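Local coordinates for pentatricopeptide repeat-containing protein 10, chloroplastic (Zea mays, PDB 4M59) that binds specific single-stranded RNA elements between chloroplast genes and blocks exonucleases there, stabilising the transcripts, at residues F313-G325 and E342-T354. The protein carries 4 engineered substitutions. Residues are numbered along the deposited sequence; the frame is centred on the assembly and turned at random.
Sequences FVPNVNTYNLVLG and EMSRSGCTPNRVT
Tyr320 lays one face of its ring against Met343. CG of Met343 sits over the ring centre, 3.7 Å from the centroid and 12° off the normal. The methionine chain runs past the ring in the opposite direction. Its SD stands obliquely over the CB side of the ring, a Met-aromatic contact, and lies 4.1 Å from Leu324 CD1. The bend at chi3 turns CE toward Tyr320 CB and Val317. Cys348 comes to the ring edge instead, with SG 3.8 Å from Tyr320 CE2. The phenol end meets Glu342, whose extended chain brings OE2 to 3.1 Å from Tyr320 OH in a weak hydrogen bond. Ring and carboxylate stand almost perpendicular, 87° apart. Helix segments 317-325 and 342-346 run nearly antiparallel, as the two helices of one pentatricopeptide repeat do, here predicted PPR 8. Phe305 of the preceding helix 298-310 adds an edge-to-face ring contact to Tyr320. A leucine in place of Tyr320 would probably leave Glu342 without its hydroxyl partner and Met343 without a flat face to lie on. Val317 turns its branches to different parts of 342-354. With CG1 anti to the backbone N (chi1 -158°), that methyl faces the start of helix 352-359, while CG2 lies 3.6 Å from Thr349 O. One turn on, Asn321 meets Thr354 of predicted PPR 9, their side chains crossing at about a right angle.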
loop_
_atom_site.group_PDB
_atom_site.type_symbol
_atom_site.label_atom_id
_atom_site.label_comp_id
_atom_site.label_asym_id
_atom_site.label_seq_id
_atom_site.Cartn_x
_atom_site.Cartn_y
_atom_site.Cartn_z
ATOM N N PHE A 313 31.060 -5.533 15.722
ATOM C CA PHE A 313 29.762 -5.446 16.388
ATOM C C PHE A 313 28.921 -6.703 16.193
ATOM O O PHE A 313 28.798 -7.214 15.081
ATOM C CB PHE A 313 28.986 -4.220 15.898
ATOM C CG PHE A 313 29.758 -2.935 15.998
ATOM C CD1 PHE A 313 30.650 -2.723 17.033
ATOM C CD2 PHE A 313 29.592 -1.940 15.047
ATOM C CE1 PHE A 313 31.362 -1.543 17.124
ATOM C CE2 PHE A 313 30.300 -0.759 15.133
ATOM C CZ PHE A 313 31.186 -0.558 16.172
ATOM N N VAL A 314 28.343 -7.190 17.285
ATOM C CA VAL A 314 27.479 -8.364 17.243
ATOM C C VAL A 314 26.027 -7.939 17.402
ATOM O O VAL A 314 25.671 -7.294 18.397
ATOM C CB VAL A 314 27.833 -9.372 18.350
ATOM C CG1 VAL A 314 27.380 -10.768 17.958
ATOM C CG2 VAL A 314 29.330 -9.355 18.629
ATOM N N PRO A 315 25.178 -8.286 16.440
ATOM C CA PRO A 315 23.768 -7.872 16.482
ATOM C C PRO A 315 22.945 -8.648 17.513
ATOM O O PRO A 315 23.198 -9.833 17.727
ATOM C CB PRO A 315 23.273 -8.187 15.071
ATOM C CG PRO A 315 24.142 -9.306 14.612
ATOM C CD PRO A 315 25.493 -9.047 15.219
ATOM N N ASN A 316 21.971 -7.987 18.138
ATOM C CA ASN A 316 21.098 -8.650 19.096
ATOM C C ASN A 316 19.801 -9.118 18.444
ATOM O O ASN A 316 19.750 -9.321 17.233
ATOM C CB ASN A 316 20.791 -7.723 20.273
ATOM C CG ASN A 316 20.450 -6.318 19.832
ATOM O OD1 ASN A 316 20.434 -6.015 18.638
ATOM N ND2 ASN A 316 20.168 -5.449 20.793
ATOM N N VAL A 317 18.756 -9.283 19.249
ATOM C CA VAL A 317 17.489 -9.778 18.744
ATOM C C VAL A 317 16.720 -8.700 18.027
ATOM O O VAL A 317 16.005 -8.972 17.083
ATOM C CB VAL A 317 16.620 -10.290 19.863
ATOM C CG1 VAL A 317 15.609 -11.235 19.315
ATOM C CG2 VAL A 317 17.458 -10.991 20.872
ATOM N N ASN A 318 16.863 -7.471 18.489
ATOM C CA ASN A 318 16.166 -6.363 17.883
ATOM C C ASN A 318 16.703 -6.105 16.512
ATOM O O ASN A 318 15.965 -5.783 15.599
ATOM C CB ASN A 318 16.342 -5.115 18.720
ATOM C CG ASN A 318 16.101 -5.362 20.169
ATOM O OD1 ASN A 318 15.538 -6.382 20.545
ATOM N ND2 ASN A 318 16.517 -4.432 21.006
ATOM N N THR A 319 18.010 -6.244 16.377
ATOM C CA THR A 319 18.666 -6.081 15.098
ATOM C C THR A 319 18.260 -7.192 14.140
ATOM O O THR A 319 17.974 -6.951 12.980
ATOM C CB THR A 319 20.177 -6.103 15.275
ATOM O OG1 THR A 319 20.539 -5.233 16.343
ATOM C CG2 THR A 319 20.847 -5.650 14.026
ATOM N N TYR A 320 18.220 -8.414 14.645
ATOM C CA TYR A 320 17.839 -9.553 13.839
ATOM C C TYR A 320 16.392 -9.487 13.395
ATOM O O TYR A 320 16.104 -9.732 12.240
ATOM C CB TYR A 320 18.107 -10.847 14.596
ATOM C CG TYR A 320 19.460 -11.468 14.347
ATOM C CD1 TYR A 320 19.758 -12.051 13.138
ATOM C CD2 TYR A 320 20.423 -11.509 15.329
ATOM C CE1 TYR A 320 20.975 -12.630 12.908
ATOM C CE2 TYR A 320 21.639 -12.083 15.103
ATOM C CZ TYR A 320 21.907 -12.639 13.891
ATOM O OH TYR A 320 23.118 -13.220 13.650
ATOM N N ASN A 321 15.479 -9.165 14.305
ATOM C CA ASN A 321 14.072 -9.055 13.949
ATOM C C ASN A 321 13.875 -8.036 12.866
ATOM O O ASN A 321 13.028 -8.180 12.005
ATOM C CB ASN A 321 13.234 -8.612 15.135
ATOM C CG ASN A 321 13.370 -9.506 16.304
ATOM O OD1 ASN A 321 13.140 -9.107 17.429
ATOM N ND2 ASN A 321 13.739 -10.742 16.046
ATOM N N LEU A 322 14.663 -6.983 12.947
ATOM C CA LEU A 322 14.627 -5.920 11.984
ATOM C C LEU A 322 14.917 -6.498 10.624
ATOM O O LEU A 322 14.217 -6.226 9.665
ATOM C CB LEU A 322 15.679 -4.890 12.373
ATOM C CG LEU A 322 15.879 -3.604 11.599
ATOM C CD1 LEU A 322 16.189 -2.541 12.587
ATOM C CD2 LEU A 322 17.023 -3.709 10.621
ATOM N N VAL A 323 15.947 -7.325 10.556
ATOM C CA VAL A 323 16.374 -7.916 9.304
ATOM C C VAL A 323 15.367 -8.932 8.807
ATOM O O VAL A 323 15.085 -9.018 7.626
ATOM C CB VAL A 323 17.718 -8.607 9.465
ATOM C CG1 VAL A 323 18.200 -9.118 8.147
ATOM C CG2 VAL A 323 18.716 -7.652 10.029
ATOM N N LEU A 324 14.818 -9.698 9.733
ATOM C CA LEU A 324 13.826 -10.698 9.401
ATOM C C LEU A 324 12.593 -10.060 8.810
ATOM O O LEU A 324 12.038 -10.550 7.838
ATOM C CB LEU A 324 13.465 -11.509 10.641
ATOM C CG LEU A 324 14.586 -12.400 11.156
ATOM C CD1 LEU A 324 14.262 -12.956 12.493
ATOM C CD2 LEU A 324 14.831 -13.511 10.195
ATOM N N GLY A 325 12.172 -8.951 9.397
ATOM C CA GLY A 325 11.002 -8.252 8.935
ATOM C C GLY A 325 11.133 -7.857 7.495
ATOM O O GLY A 325 10.204 -7.997 6.721
ATOM N N GLU A 342 21.226 -19.143 12.864
ATOM C CA GLU A 342 22.416 -18.434 13.216
ATOM C C GLU A 342 22.184 -17.663 14.455
ATOM O O GLU A 342 23.062 -17.499 15.250
ATOM C CB GLU A 342 22.726 -17.470 12.119
ATOM C CG GLU A 342 23.887 -16.603 12.386
ATOM C CD GLU A 342 24.234 -15.719 11.211
ATOM O OE1 GLU A 342 23.946 -16.095 10.066
ATOM O OE2 GLU A 342 24.794 -14.636 11.419
ATOM N N MET A 343 20.973 -17.164 14.616
ATOM C CA MET A 343 20.629 -16.482 15.839
ATOM C C MET A 343 20.901 -17.384 16.983
ATOM O O MET A 343 21.810 -17.157 17.717
ATOM C CB MET A 343 19.166 -16.089 15.889
ATOM C CG MET A 343 18.775 -15.072 14.921
ATOM S SD MET A 343 17.052 -14.758 14.860
ATOM C CE MET A 343 16.816 -14.339 16.514
ATOM N N SER A 344 20.147 -18.461 17.092
ATOM C CA SER A 344 20.226 -19.355 18.250
ATOM C C SER A 344 21.522 -20.125 18.360
ATOM O O SER A 344 21.786 -20.820 19.322
ATOM C CB SER A 344 19.075 -20.333 18.244
ATOM O OG SER A 344 19.039 -21.068 17.054
ATOM N N ARG A 345 22.329 -20.002 17.340
ATOM C CA ARG A 345 23.605 -20.681 17.350
ATOM C C ARG A 345 24.694 -19.732 17.795
ATOM O O ARG A 345 25.650 -20.143 18.433
ATOM C CB ARG A 345 23.926 -21.230 15.975
ATOM C CG ARG A 345 25.103 -22.145 15.969
ATOM C CD ARG A 345 25.273 -22.814 14.637
ATOM N NE ARG A 345 25.549 -21.843 13.591
ATOM C CZ ARG A 345 24.730 -21.586 12.579
ATOM N NH1 ARG A 345 23.587 -22.239 12.477
ATOM N NH2 ARG A 345 25.060 -20.685 11.667
ATOM N N SER A 346 24.533 -18.459 17.457
ATOM C CA SER A 346 25.517 -17.448 17.797
ATOM C C SER A 346 25.176 -16.856 19.129
ATOM O O SER A 346 25.928 -16.061 19.672
ATOM C CB SER A 346 25.521 -16.341 16.768
ATOM O OG SER A 346 24.493 -15.427 17.054
ATOM N N GLY A 347 24.028 -17.229 19.656
ATOM C CA GLY A 347 23.671 -16.823 20.992
ATOM C C GLY A 347 22.380 -16.054 21.089
ATOM O O GLY A 347 21.751 -16.034 22.138
ATOM N N CYS A 348 21.978 -15.417 19.997
ATOM C CA CYS A 348 20.801 -14.570 20.023
ATOM C C CYS A 348 19.539 -15.391 20.067
ATOM O O CYS A 348 19.138 -15.980 19.077
ATOM C CB CYS A 348 20.776 -13.631 18.826
ATOM S SG CYS A 348 22.060 -12.397 18.863
ATOM N N THR A 349 18.912 -15.426 21.229
ATOM C CA THR A 349 17.717 -16.204 21.408
ATOM C C THR A 349 16.498 -15.382 21.087
ATOM O O THR A 349 16.334 -14.290 21.603
ATOM C CB THR A 349 17.620 -16.721 22.820
ATOM O OG1 THR A 349 18.057 -15.705 23.716
ATOM C CG2 THR A 349 18.526 -17.900 22.979
ATOM N N PRO A 350 15.641 -15.910 20.223
ATOM C CA PRO A 350 14.446 -15.270 19.716
ATOM C C PRO A 350 13.506 -14.860 20.814
ATOM O O PRO A 350 13.567 -15.375 21.913
ATOM C CB PRO A 350 13.804 -16.376 18.901
ATOM C CG PRO A 350 14.899 -17.164 18.447
ATOM C CD PRO A 350 15.844 -17.212 19.582
ATOM N N ASN A 351 12.636 -13.922 20.493
ATOM C CA ASN A 351 11.632 -13.478 21.416
ATOM C C ASN A 351 10.289 -13.561 20.748
ATOM O O ASN A 351 10.188 -14.013 19.629
ATOM C CB ASN A 351 11.923 -12.053 21.861
ATOM C CG ASN A 351 12.324 -11.156 20.727
ATOM O OD1 ASN A 351 12.812 -10.056 20.939
ATOM N ND2 ASN A 351 12.129 -11.623 19.512
ATOM N N ARG A 352 9.248 -13.129 21.454
ATOM C CA ARG A 352 7.884 -13.188 20.940
ATOM C C ARG A 352 7.734 -12.339 19.687
ATOM O O ARG A 352 6.771 -12.474 18.934
ATOM C CB ARG A 352 6.889 -12.717 22.004
ATOM C CG ARG A 352 7.193 -13.216 23.406
ATOM C CD ARG A 352 7.711 -12.096 24.296
ATOM N NE ARG A 352 6.748 -11.723 25.327
ATOM C CZ ARG A 352 7.043 -10.994 26.398
ATOM N NH1 ARG A 352 8.279 -10.555 26.583
ATOM N NH2 ARG A 352 6.100 -10.703 27.285
ATOM N N VAL A 353 8.704 -11.457 19.478
ATOM C CA VAL A 353 8.700 -10.543 18.359
ATOM C C VAL A 353 9.350 -11.214 17.188
ATOM O O VAL A 353 8.951 -11.032 16.059
ATOM C CB VAL A 353 9.512 -9.311 18.688
ATOM C CG1 VAL A 353 9.372 -8.299 17.596
ATOM C CG2 VAL A 353 9.059 -8.733 19.998
ATOM N N THR A 354 10.372 -11.995 17.491
ATOM C CA THR A 354 11.076 -12.754 16.491
ATOM C C THR A 354 10.137 -13.723 15.832
ATOM O O THR A 354 10.041 -13.760 14.628
ATOM C CB THR A 354 12.222 -13.504 17.114
ATOM O OG1 THR A 354 13.162 -12.565 17.631
ATOM C CG2 THR A 354 12.901 -14.347 16.094
#